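Local coordinates for EF0056 (Enterococcus faecalis, PDB 6ORI), which is of unknown molecular function, but as the immunoglobulin-like N-terminal region of an enterococcal surface protein may contribute to biofilm formation, at residues A[23-29]-A[176-182]; A[55-59]-A[125-129]; A[29-33]-A[60-64]. All blocks are in the same frame, centred on the assembly; numbering follows the deposited sequence.

Interaction 1 of 3, residues A[23-29]-A[176-182]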
ATOM      1  N   PRO A  23     -13.839 -11.222   6.748  1.00 18.04           N
ATOM      2  CA  PRO A  23     -14.963 -11.327   7.689  1.00 17.06           C
ATOM      3  C   PRO A  23     -16.019 -10.236   7.535  1.00 15.29           C
ATOM      4  O   PRO A  23     -17.098 -10.372   8.115  1.00 23.12           O
ATOM      5  CB  PRO A  23     -14.284 -11.173   9.043  1.00 19.53           C
ATOM      6  CG  PRO A  23     -13.122 -10.279   8.760  1.00 18.20           C
ATOM      7  CD  PRO A  23     -12.634 -10.670   7.394  1.00 15.85           C
ATOM      8  N   GLY A  24     -15.711  -9.180   6.795  1.00 15.18           N
ATOM      9  CA  GLY A  24     -16.613  -8.054   6.684  1.00 14.73           C
ATOM     10  C   GLY A  24     -15.935  -6.838   7.269  1.00 11.83           C
ATOM     11  O   GLY A  24     -14.749  -6.883   7.593  1.00 14.14           O
ATOM     12  N   TYR A  25     -16.698  -5.762   7.398  1.00 14.10           N
ATOM     13  CA  TYR A  25     -16.156  -4.465   7.772  1.00 11.94           C
ATOM     14  C   TYR A  25     -16.825  -3.936   9.011  1.00 13.13           C
ATOM     15  O   TYR A  25     -18.025  -4.113   9.218  1.00 14.68           O
ATOM     16  CB  TYR A  25     -16.351  -3.443   6.659  1.00 18.33           C
ATOM     17  CG  TYR A  25     -15.559  -3.732   5.412  1.00 21.06           C
ATOM     18  CD1 TYR A  25     -14.197  -3.997   5.476  1.00 14.74           C
ATOM     19  CD2 TYR A  25     -16.176  -3.757   4.164  1.00 30.13           C
ATOM     20  CE1 TYR A  25     -13.468  -4.284   4.335  1.00 34.69           C
ATOM     21  CE2 TYR A  25     -15.454  -4.035   3.015  1.00 33.69           C
ATOM     22  CZ  TYR A  25     -14.102  -4.302   3.107  1.00 40.77           C
ATOM     23  OH  TYR A  25     -13.383  -4.574   1.962  1.00 53.10           O
ATOM     24  N   THR A  26     -16.032  -3.286   9.856  1.00  8.81           N
ATOM     25  CA  THR A  26     -16.585  -2.496  10.938  1.00 10.14           C
ATOM     26  C   THR A  26     -17.186  -1.214  10.342  1.00  9.54           C
ATOM     27  O   THR A  26     -16.931  -0.861   9.178  1.00  9.10           O
ATOM     28  CB  THR A  26     -15.501  -2.090  11.980  1.00  7.20           C
ATOM     29  OG1 THR A  26     -14.611  -1.130  11.408  1.00  7.01           O
ATOM     30  CG2 THR A  26     -14.669  -3.258  12.462  1.00 10.01           C
ATOM     31  N   LYS A  27     -17.939  -0.485  11.152  1.00 10.52           N
ATOM     32  CA  LYS A  27     -18.264   0.880  10.814  1.00  8.77           C
ATOM     33  C   LYS A  27     -16.960   1.639  10.600  1.00  8.65           C
ATOM     34  O   LYS A  27     -15.895   1.241  11.095  1.00  8.91           O
ATOM     35  CB  LYS A  27     -19.094   1.537  11.919  1.00 11.39           C
ATOM     36  CG  LYS A  27     -18.336   1.782  13.213  1.00 13.35           C
ATOM     37  CD  LYS A  27     -19.209   2.505  14.235  1.00 22.36           C
ATOM     38  CE  LYS A  27     -19.456   3.949  13.827  1.00 40.06           C
ATOM     39  NZ  LYS A  27     -19.137   4.901  14.933  1.00 46.32           N
ATOM     40  N   ASN A  28     -17.035   2.743   9.881  1.00  7.75           N
ATOM     41  CA  ASN A  28     -15.862   3.557   9.650  1.00  8.35           C
ATOM     42  C   ASN A  28     -15.476   4.265  10.928  1.00  9.24           C
ATOM     43  O   ASN A  28     -16.290   4.930  11.573  1.00 12.09           O
ATOM     44  CB  ASN A  28     -16.119   4.517   8.496  1.00  9.27           C
ATOM     45  CG  ASN A  28     -16.412   3.769   7.200  1.00 10.54           C
ATOM     46  OD1 ASN A  28     -17.435   3.097   7.087  1.00 12.02           O
ATOM     47  ND2 ASN A  28     -15.507   3.851   6.244  1.00  8.16           N
ATOM     48  N   TYR A  29     -14.235   4.050  11.331  1.00  6.44           N
ATOM     49  CA  TYR A  29     -13.706   4.597  12.572  1.00  7.66           C
ATOM     50  C   TYR A  29     -12.794   5.793  12.265  1.00  6.03           C
ATOM     51  O   TYR A  29     -12.854   6.352  11.191  1.00  7.87           O
ATOM     52  CB  TYR A  29     -12.998   3.490  13.380  1.00  7.73           C
ATOM     53  CG  TYR A  29     -13.943   2.537  14.085  1.00  7.90           C
ATOM     54  CD1 TYR A  29     -14.815   3.001  15.069  1.00  9.72           C
ATOM     55  CD2 TYR A  29     -13.955   1.182  13.797  1.00  8.38           C
ATOM     56  CE1 TYR A  29     -15.666   2.110  15.760  1.00  9.49           C
ATOM     57  CE2 TYR A  29     -14.796   0.306  14.469  1.00 10.28           C
ATOM     58  CZ  TYR A  29     -15.665   0.779  15.423  1.00 10.69           C
ATOM     59  OH  TYR A  29     -16.507  -0.095  16.089  1.00 11.91           O
ATOM     60  N   ASP A 176     -16.314  -5.899  17.234  1.00  9.52           N
ATOM     61  CA  ASP A 176     -17.014  -6.080  15.964  1.00  9.31           C
ATOM     62  C   ASP A 176     -16.714  -7.458  15.362  1.00 10.02           C
ATOM     63  O   ASP A 176     -16.615  -7.617  14.143  1.00 12.56           O
ATOM     64  CB  ASP A 176     -16.589  -4.984  14.982  1.00 10.95           C
ATOM     65  CG  ASP A 176     -16.973  -3.596  15.456  1.00 13.36           C
ATOM     66  OD1 ASP A 176     -18.192  -3.344  15.565  1.00 17.08           O
ATOM     67  OD2 ASP A 176     -16.084  -2.752  15.710  1.00 11.14           O
ATOM     68  N   ASP A 177     -16.536  -8.442  16.243  1.00 12.86           N
ATOM     69  CA  ASP A 177     -16.296  -9.829  15.840  1.00 13.50           C
ATOM     70  C   ASP A 177     -15.104  -9.980  14.893  1.00 11.77           C
ATOM     71  O   ASP A 177     -15.130 -10.758  13.950  1.00 15.72           O
ATOM     72  CB  ASP A 177     -17.572 -10.422  15.233  1.00 17.75           C
ATOM     73  CG  ASP A 177     -18.751 -10.345  16.191  1.00 33.39           C
ATOM     74  OD1 ASP A 177     -18.515 -10.383  17.423  1.00 34.27           O
ATOM     75  OD2 ASP A 177     -19.904 -10.235  15.722  1.00 43.54           O
ATOM     76  N   ASP A 178     -14.051  -9.219  15.178  1.00 10.82           N
ATOM     77  CA  ASP A 178     -12.792  -9.254  14.417  1.00 11.80           C
ATOM     78  C   ASP A 178     -12.931  -8.852  12.960  1.00  9.63           C
ATOM     79  O   ASP A 178     -12.113  -9.214  12.107  1.00 11.13           O
ATOM     80  CB  ASP A 178     -12.100 -10.614  14.547  1.00 13.57           C
ATOM     81  CG  ASP A 178     -11.509 -10.819  15.908  1.00 16.01           C
ATOM     82  OD1 ASP A 178     -11.467  -9.846  16.686  1.00 15.78           O
ATOM     83  OD2 ASP A 178     -11.076 -11.958  16.203  1.00 21.37           O
ATOM     84  N   LYS A 179     -13.969  -8.076  12.670  1.00  8.68           N
ATOM     85  CA  LYS A 179     -14.115  -7.474  11.365  1.00  9.20           C
ATOM     86  C   LYS A 179     -13.025  -6.427  11.166  1.00  8.18           C
ATOM     87  O   LYS A 179     -12.403  -5.935  12.137  1.00  8.21           O
ATOM     88  CB  LYS A 179     -15.504  -6.854  11.202  1.00 11.45           C
ATOM     89  CG  LYS A 179     -16.605  -7.898  11.001  1.00 10.98           C
ATOM     90  CD  LYS A 179     -17.960  -7.217  10.805  1.00 13.07           C
ATOM     91  CE  LYS A 179     -19.032  -8.203  10.419  1.00 24.24           C
ATOM     92  NZ  LYS A 179     -19.489  -8.989  11.605  1.00 29.76           N
ATOM     93  N   ILE A 180     -12.776  -6.122   9.905  1.00  8.84           N
ATOM     94  CA  ILE A 180     -11.711  -5.228   9.514  1.00  7.38           C
ATOM     95  C   ILE A 180     -12.170  -3.789   9.479  1.00  8.47           C
ATOM     96  O   ILE A 180     -13.263  -3.478   9.003  1.00  8.73           O
ATOM     97  CB  ILE A 180     -11.192  -5.657   8.142  1.00  9.85           C
ATOM     98  CG1 ILE A 180     -10.598  -7.062   8.264  1.00 10.94           C
ATOM     99  CG2 ILE A 180     -10.176  -4.670   7.599  1.00 11.25           C
ATOM    100  CD1 ILE A 180     -10.148  -7.643   6.928  1.00 17.30           C
ATOM    101  N   VAL A 181     -11.332  -2.888   9.959  1.00  6.58           N
ATOM    102  CA  VAL A 181     -11.634  -1.473   9.902  1.00  7.20           C
ATOM    103  C   VAL A 181     -11.408  -0.987   8.475  1.00  7.49           C
ATOM    104  O   VAL A 181     -10.291  -1.065   7.948  1.00  7.39           O
ATOM    105  CB  VAL A 181     -10.774  -0.706  10.890  1.00  5.91           C
ATOM    106  CG1 VAL A 181     -11.108   0.762  10.874  1.00  6.78           C
ATOM    107  CG2 VAL A 181     -10.988  -1.257  12.295  1.00  6.94           C
ATOM    108  N   PRO A 182     -12.482  -0.530   7.809  1.00  6.46           N
ATOM    109  CA  PRO A 182     -12.334  -0.291   6.368  1.00  7.47           C
ATOM    110  C   PRO A 182     -11.416   0.861   6.001  1.00  6.92           C
ATOM    111  O   PRO A 182     -11.443   1.899   6.632  1.00  9.64           O
ATOM    112  CB  PRO A 182     -13.759   0.007   5.915  1.00  9.77           C
ATOM    113  CG  PRO A 182     -14.454   0.502   7.143  1.00  9.38           C
ATOM    114  CD  PRO A 182     -13.840  -0.207   8.298  1.00  7.49           C
TER
HETATM  115  O   HOH W   1     -17.129 -11.302  11.449  1.00 34.06           O
HETATM  116  O   HOH W   2     -19.090  -1.801  13.444  1.00 12.94           O
HETATM  117  O   HOH W   3     -12.522   3.447   8.658  1.00  6.43           O

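Interaction 2 of 3, residues A[55-59]-A[125-129]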
ATOM      1  N   VAL A  55       6.695  -0.306  11.282  1.00  4.34           N
ATOM      2  CA  VAL A  55       5.243  -0.184  11.146  1.00  3.26           C
ATOM      3  C   VAL A  55       4.878   1.272  11.391  1.00  3.69           C
ATOM      4  O   VAL A  55       5.383   1.889  12.330  1.00  4.38           O
ATOM      5  CB  VAL A  55       4.486  -1.102  12.126  1.00  4.67           C
ATOM      6  CG1 VAL A  55       2.981  -1.030  11.898  1.00  4.81           C
ATOM      7  CG2 VAL A  55       4.987  -2.519  12.030  1.00  7.70           C
ATOM      8  N   TYR A  56       4.048   1.832  10.510  1.00  4.96           N
ATOM      9  CA  TYR A  56       3.539   3.184  10.694  1.00  4.06           C
ATOM     10  C   TYR A  56       2.062   3.129  11.012  1.00  4.18           C
ATOM     11  O   TYR A  56       1.327   2.298  10.476  1.00  5.49           O
ATOM     12  CB  TYR A  56       3.776   4.059   9.439  1.00  4.08           C
ATOM     13  CG  TYR A  56       5.196   3.973   8.950  1.00  4.58           C
ATOM     14  CD1 TYR A  56       6.261   4.095   9.821  1.00  4.69           C
ATOM     15  CD2 TYR A  56       5.481   3.721   7.623  1.00  5.69           C
ATOM     16  CE1 TYR A  56       7.565   3.957   9.376  1.00  6.76           C
ATOM     17  CE2 TYR A  56       6.771   3.580   7.184  1.00  5.83           C
ATOM     18  CZ  TYR A  56       7.806   3.714   8.057  1.00  7.19           C
ATOM     19  OH  TYR A  56       9.088   3.537   7.585  1.00  9.07           O
ATOM     20  N   GLY A  57       1.621   4.021  11.882  1.00  4.43           N
ATOM     21  CA  GLY A  57       0.230   4.096  12.262  1.00  4.14           C
ATOM     22  C   GLY A  57      -0.185   5.501  12.547  1.00  4.83           C
ATOM     23  O   GLY A  57       0.608   6.298  13.043  1.00  5.28           O
ATOM     24  N   LYS A  58      -1.428   5.826  12.227  1.00  5.37           N
ATOM     25  CA  LYS A  58      -1.959   7.127  12.582  1.00  5.15           C
ATOM     26  C   LYS A  58      -3.451   7.019  12.822  1.00  5.86           C
ATOM     27  O   LYS A  58      -4.202   6.349  12.069  1.00  6.08           O
ATOM     28  CB  LYS A  58      -1.674   8.180  11.507  1.00  6.84           C
ATOM     29  CG  LYS A  58      -2.364   9.482  11.900  1.00 10.77           C
ATOM     30  CD  LYS A  58      -2.089  10.609  11.011  1.00 11.07           C
ATOM     31  CE  LYS A  58      -3.066  11.760  11.255  1.00  7.13           C
ATOM     32  NZ  LYS A  58      -3.287  12.092  12.683  1.00  7.77           N
ATOM     33  N   HIS A  59      -3.896   7.723  13.854  1.00  5.00           N
ATOM     34  CA  HIS A  59      -5.325   7.912  14.106  1.00  5.77           C
ATOM     35  C   HIS A  59      -5.603   9.375  14.411  1.00  6.77           C
ATOM     36  O   HIS A  59      -4.684  10.170  14.669  1.00  5.63           O
ATOM     37  CB  HIS A  59      -5.866   6.954  15.176  1.00  7.11           C
ATOM     38  CG  HIS A  59      -5.104   6.975  16.449  1.00  5.53           C
ATOM     39  ND1 HIS A  59      -3.910   6.311  16.608  1.00  5.69           N
ATOM     40  CD2 HIS A  59      -5.359   7.588  17.623  1.00  8.39           C
ATOM     41  CE1 HIS A  59      -3.461   6.517  17.831  1.00  7.90           C
ATOM     42  NE2 HIS A  59      -4.315   7.304  18.462  1.00  8.55           N
ATOM     43  N   LEU A 125       1.566  -1.022  20.045  1.00  4.20           N
ATOM     44  CA  LEU A 125       2.571  -0.217  19.353  1.00  6.57           C
ATOM     45  C   LEU A 125       2.463   1.295  19.476  1.00  5.57           C
ATOM     46  O   LEU A 125       3.473   1.966  19.569  1.00  6.90           O
ATOM     47  CB  LEU A 125       2.577  -0.541  17.858  1.00  6.24           C
ATOM     48  CG  LEU A 125       2.761  -2.018  17.501  1.00  5.62           C
ATOM     49  CD1 LEU A 125       2.939  -2.189  16.005  1.00  5.54           C
ATOM     50  CD2 LEU A 125       3.920  -2.657  18.227  1.00  7.76           C
ATOM     51  N   PHE A 126       1.249   1.831  19.402  1.00  4.27           N
ATOM     52  CA  PHE A 126       1.039   3.258  19.132  1.00  6.04           C
ATOM     53  C   PHE A 126       0.317   3.973  20.270  1.00  4.31           C
ATOM     54  O   PHE A 126      -0.632   3.461  20.878  1.00  6.46           O
ATOM     55  CB  PHE A 126       0.248   3.416  17.825  1.00  4.34           C
ATOM     56  CG  PHE A 126       0.945   2.822  16.623  1.00  4.53           C
ATOM     57  CD1 PHE A 126       2.244   3.200  16.316  1.00  4.61           C
ATOM     58  CD2 PHE A 126       0.331   1.869  15.821  1.00  4.39           C
ATOM     59  CE1 PHE A 126       2.899   2.655  15.248  1.00  5.18           C
ATOM     60  CE2 PHE A 126       1.005   1.334  14.727  1.00  3.84           C
ATOM     61  CZ  PHE A 126       2.280   1.737  14.463  1.00  4.48           C
ATOM     62  N   ALA A 127       0.774   5.178  20.564  1.00  5.67           N
ATOM     63  CA  ALA A 127       0.222   5.950  21.669  1.00  5.10           C
ATOM     64  C   ALA A 127      -1.228   6.320  21.365  1.00  6.76           C
ATOM     65  O   ALA A 127      -1.522   7.013  20.384  1.00  6.44           O
ATOM     66  CB  ALA A 127       1.067   7.180  21.924  1.00  6.47           C
ATOM     67  N   GLY A 128      -2.152   5.850  22.200  1.00  5.67           N
ATOM     68  CA  GLY A 128      -3.564   6.062  21.957  1.00  6.97           C
ATOM     69  C   GLY A 128      -3.983   7.521  21.985  1.00  7.63           C
ATOM     70  O   GLY A 128      -4.873   7.925  21.253  1.00  6.52           O
ATOM     71  N   ALA A 129      -3.353   8.310  22.838  1.00  6.58           N
ATOM     72  CA  ALA A 129      -3.760   9.687  23.024  1.00  7.78           C
ATOM     73  C   ALA A 129      -3.153  10.628  21.995  1.00  8.74           C
ATOM     74  O   ALA A 129      -3.530  11.803  21.944  1.00 12.50           O
ATOM     75  CB  ALA A 129      -3.405  10.151  24.438  1.00 10.08           C
TER

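Interaction 3 of 3, residues A[29-33]-A[60-64]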
ATOM      1  N   TYR A  29     -14.235   4.050  11.331  1.00  6.44           N
ATOM      2  CA  TYR A  29     -13.706   4.597  12.572  1.00  7.66           C
ATOM      3  C   TYR A  29     -12.794   5.793  12.265  1.00  6.03           C
ATOM      4  O   TYR A  29     -12.854   6.352  11.191  1.00  7.87           O
ATOM      5  CB  TYR A  29     -12.998   3.490  13.380  1.00  7.73           C
ATOM      6  CG  TYR A  29     -13.943   2.537  14.085  1.00  7.90           C
ATOM      7  CD1 TYR A  29     -14.815   3.001  15.069  1.00  9.72           C
ATOM      8  CD2 TYR A  29     -13.955   1.182  13.797  1.00  8.38           C
ATOM      9  CE1 TYR A  29     -15.666   2.110  15.760  1.00  9.49           C
ATOM     10  CE2 TYR A  29     -14.796   0.306  14.469  1.00 10.28           C
ATOM     11  CZ  TYR A  29     -15.665   0.779  15.423  1.00 10.69           C
ATOM     12  OH  TYR A  29     -16.507  -0.095  16.089  1.00 11.91           O
ATOM     13  N   ASN A  30     -11.936   6.163  13.204  1.00  6.54           N
ATOM     14  CA  ASN A  30     -11.145   7.374  13.090  1.00  7.93           C
ATOM     15  C   ASN A  30      -9.649   7.098  12.967  1.00  8.77           C
ATOM     16  O   ASN A  30      -8.831   7.986  13.159  1.00  7.86           O
ATOM     17  CB  ASN A  30     -11.383   8.262  14.311  1.00 13.52           C
ATOM     18  CG  ASN A  30     -12.855   8.443  14.629  1.00 13.63           C
ATOM     19  OD1 ASN A  30     -13.673   8.699  13.738  1.00 13.78           O
ATOM     20  ND2 ASN A  30     -13.203   8.298  15.907  1.00 20.45           N
ATOM     21  N   PHE A  31      -9.298   5.865  12.659  1.00  6.43           N
ATOM     22  CA  PHE A  31      -7.923   5.540  12.256  1.00  5.66           C
ATOM     23  C   PHE A  31      -7.748   6.010  10.832  1.00  7.06           C
ATOM     24  O   PHE A  31      -8.715   5.995  10.063  1.00  7.18           O
ATOM     25  CB  PHE A  31      -7.674   4.042  12.361  1.00  4.83           C
ATOM     26  CG  PHE A  31      -7.852   3.515  13.754  1.00  5.57           C
ATOM     27  CD1 PHE A  31      -9.091   3.092  14.205  1.00  7.37           C
ATOM     28  CD2 PHE A  31      -6.786   3.451  14.626  1.00  5.25           C
ATOM     29  CE1 PHE A  31      -9.252   2.625  15.491  1.00  8.21           C
ATOM     30  CE2 PHE A  31      -6.945   2.996  15.902  1.00  6.05           C
ATOM     31  CZ  PHE A  31      -8.179   2.595  16.340  1.00  5.92           C
ATOM     32  N   SER A  32      -6.548   6.415  10.433  1.00  5.66           N
ATOM     33  CA  SER A  32      -6.340   6.835   9.057  1.00  5.49           C
ATOM     34  C   SER A  32      -5.152   6.204   8.367  1.00  4.18           C
ATOM     35  O   SER A  32      -5.072   6.294   7.159  1.00  6.19           O
ATOM     36  CB  SER A  32      -6.272   8.358   8.927  1.00  5.90           C
ATOM     37  OG  SER A  32      -5.235   8.884   9.720  1.00  9.31           O
ATOM     38  N   ASP A  33      -4.249   5.536   9.071  1.00  4.10           N
ATOM     39  CA  ASP A  33      -3.120   4.928   8.376  1.00  4.50           C
ATOM     40  C   ASP A  33      -2.556   3.763   9.155  1.00  4.44           C
ATOM     41  O   ASP A  33      -2.513   3.770  10.384  1.00  5.63           O
ATOM     42  CB  ASP A  33      -2.027   5.969   8.143  1.00  5.31           C
ATOM     43  CG  ASP A  33      -1.159   5.682   6.929  1.00  7.67           C
ATOM     44  OD1 ASP A  33      -1.420   4.735   6.145  1.00  6.60           O
ATOM     45  OD2 ASP A  33      -0.230   6.498   6.697  1.00  9.14           O
ATOM     46  N   ASN A  60      -6.876   9.744  14.322  1.00  6.12           N
ATOM     47  CA  ASN A  60      -7.256  11.147  14.245  1.00  6.27           C
ATOM     48  C   ASN A  60      -8.019  11.610  15.469  1.00  7.47           C
ATOM     49  O   ASN A  60      -8.152  12.830  15.683  1.00  8.17           O
ATOM     50  CB  ASN A  60      -8.133  11.393  13.013  1.00  7.30           C
ATOM     51  CG  ASN A  60      -7.491  10.956  11.723  1.00 10.50           C
ATOM     52  OD1 ASN A  60      -6.273  10.766  11.636  1.00 11.02           O
ATOM     53  ND2 ASN A  60      -8.310  10.809  10.693  1.00 14.21           N
ATOM     54  N   ILE A  61      -8.500  10.652  16.262  0.64  7.64           N
ATOM     55  CA  ILE A  61      -9.228  10.901  17.509  0.64  8.01           C
ATOM     56  C   ILE A  61      -8.662   9.926  18.526  0.64  8.48           C
ATOM     57  O   ILE A  61      -8.342   8.794  18.176  0.64  9.41           O
ATOM     58  CB  ILE A  61     -10.745  10.650  17.327  0.64  9.60           C
ATOM     59  CG1 ILE A  61     -11.334  11.600  16.279  0.64 12.73           C
ATOM     60  CG2 ILE A  61     -11.497  10.797  18.642  0.64 13.74           C
ATOM     61  CD1 ILE A  61     -11.231  13.076  16.649  0.64 17.65           C
ATOM     62  N   ALA A  62      -8.515  10.351  19.774  1.00  7.38           N
ATOM     63  CA  ALA A  62      -7.921   9.498  20.769  1.00  7.79           C
ATOM     64  C   ALA A  62      -8.588   8.124  20.774  1.00  8.98           C
ATOM     65  O   ALA A  62      -9.805   8.006  20.624  1.00  9.94           O
ATOM     66  CB  ALA A  62      -8.018  10.152  22.138  1.00 10.43           C
ATOM     67  N   ALA A  63      -7.771   7.087  20.893  1.00  7.88           N
ATOM     68  CA  ALA A  63      -8.238   5.718  20.923  1.00  8.30           C
ATOM     69  C   ALA A  63      -7.581   5.014  22.092  1.00  8.51           C
ATOM     70  O   ALA A  63      -6.570   5.462  22.617  1.00  7.65           O
ATOM     71  CB  ALA A  63      -7.898   5.001  19.631  1.00 11.99           C
ATOM     72  N   SER A  64      -8.160   3.902  22.509  1.00  9.66           N
ATOM     73  CA  SER A  64      -7.658   3.172  23.660  1.00  7.83           C
ATOM     74  C   SER A  64      -8.160   1.752  23.616  1.00  7.84           C
ATOM     75  O   SER A  64      -8.988   1.400  22.772  1.00  8.37           O
ATOM     76  CB  SER A  64      -8.105   3.828  24.972  1.00  9.78           C
ATOM     77  OG  SER A  64      -9.513   3.915  25.017  1.00 14.61           O
TER
HETATM   78  O   HOH W   4     -11.043   7.101  18.121  1.00 27.74           O

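Interaction 1 of 3, residues A[23-29]-A[176-182]
Segment 23-29 meets strand 179-181 at a single parallel-type beta bridge, Y25 with I180, in which I180 N donates to G24 O (3.1 Å) and T26 N donates to I180 O (2.9 Å); the N and O of I180 thus bond the residues before and after Y25. The receiving element is a beta hairpin of the immunoglobulin-like domain: strand 166-173 returns as 179-181 through a type I' turn from D176 to K179, and the lead-in to strand 31-38 touches strand 179-181 at this one bridge. T26 works at the centre. With OG1 set between its own backbone N and carbonyl carbon (chi1 70°), the hydroxyl donates to K27 O, while CG2 lies 3.5 Å from K179 O and also faces the D176 carboxylate. P182 CD lies 3.3 Å from T26 OG1, and P182 CG touches N28 ND2, an amide nitrogen that is hydrogen-bonded to Y292 O. Farther along, Y29 and D176 come from opposite directions, OD2 lying at the edge of the tyrosine ring and the ring and carboxylate planes turned 44° apart; Q175 NE2 also bonds the Y29 hydroxyl, and S173 OG the same carboxylate oxygen. Two waters add further links, one joining K27 N to D176 OD1, the other Y29 N to P182 O. The bond from Y29 OH to D176 OD2, 2.7 Å, is made on the syn lone pair of OD2.

Interaction 2 of 3, residues A[55-59]-A[125-129]
Within the buried interior of the N-terminal immunoglobulin-like domain, the loop residues F126 and G128 pack against G57 and H59 of strand 50-59. The two segments run in nearly the same direction, 9° apart, yet no backbone pairing joins them; instead, side chains such as F126 and H59 meet the backbone of the other segment. F126 is the hydrophobic centre. G57 CA sits over one face of its ring, toward the rim, in a CH-pi contact 4.0 Å from the ring centroid, where glycine lets the ring come right up to the main chain; V55 O lies at the ring edge. L125 CB covers the opposite face, so the ring is sandwiched between the strand and its own neighbour. V55 approaches the far end of the ring, its CG1 3.8 Å from F126 CZ, the two side chains crossing at about a right angle; I70 of strand 68-74 and the ring of Y118, edge-to-face, add to the same cluster. The polar end of the contact belongs to H59. Its NE2 donates to G128 O over 2.9 Å, fairly straight at 153°; the acceptor lies in the imidazole plane, although the nitrogen stands above the plane of the carbonyl. H59 CE1 is 3.2 Å from A127 O, also at the ring edge. Since ND1 is hydrogen-bonded to Y118 OH, both ring nitrogens are engaged and the rotation of the imidazole is fixed. The whole is a connecting loop packed on a strand of this immunoglobulin-like domain's antiparallel sheet.

Interaction 3 of 3, residues A[29-33]-A[60-64]
Two hydrogen bonds fasten N60, just past the end of strand 50-59, to the start of strand 31-38. N60 N donates to N30 O over 2.9 Å, arriving nearly along the C=O axis, and S32 OG donates to N60 OD1, also 2.9 Å. The serine hydroxyl is brought there by chi1 58°, which sets OG between the backbone N and the carbonyl carbon; the other end of the N60 amide, ND2, bonds K289 O, so the amide is held at both ends. N30 OD1 bonds A291 N, in the same loop as K289, while N30 ND2 rests against the aliphatic base of I61, a residue deposited in two conformers, and is linked only weakly through a water that donates to A62 O. The backbone nitrogen of I61 is buried here without a polar partner. The packing is light: F31 CZ reaches A63 CB at 4.1 Å, and the F31 ring meets W68 and Y118 edge-to-face. The hydroxyl of S32 that bonds N60 belongs to a classic beta bulge, in which S32 and D33 both face K58 on the adjoining antiparallel strand.

Overall arrangement
All three contacts bear on one curled antiparallel sheet of the N-terminal domain, but at different depths. Interaction 2 is the buried one and relies mainly on ring and aliphatic packing, with a single polar anchor. Interactions 1 and 3 are partly buried and lean more on hydrogen bonds, with waters chiefly in interaction 1. They share Y29, where the incoming chain leaves the hairpin of interaction 1 for strand 31-38. Interactions 2 and 3 touch directly: K58 pairs with S32 and D33 across neighbouring strands, and H59 CB packs on F31. Y118 serves both, meeting H59, F126 and F31. Interactions 1 and 3 also bond to residues 289-292, a loop between strands of another sheet, thus joining separate sheets of the chain.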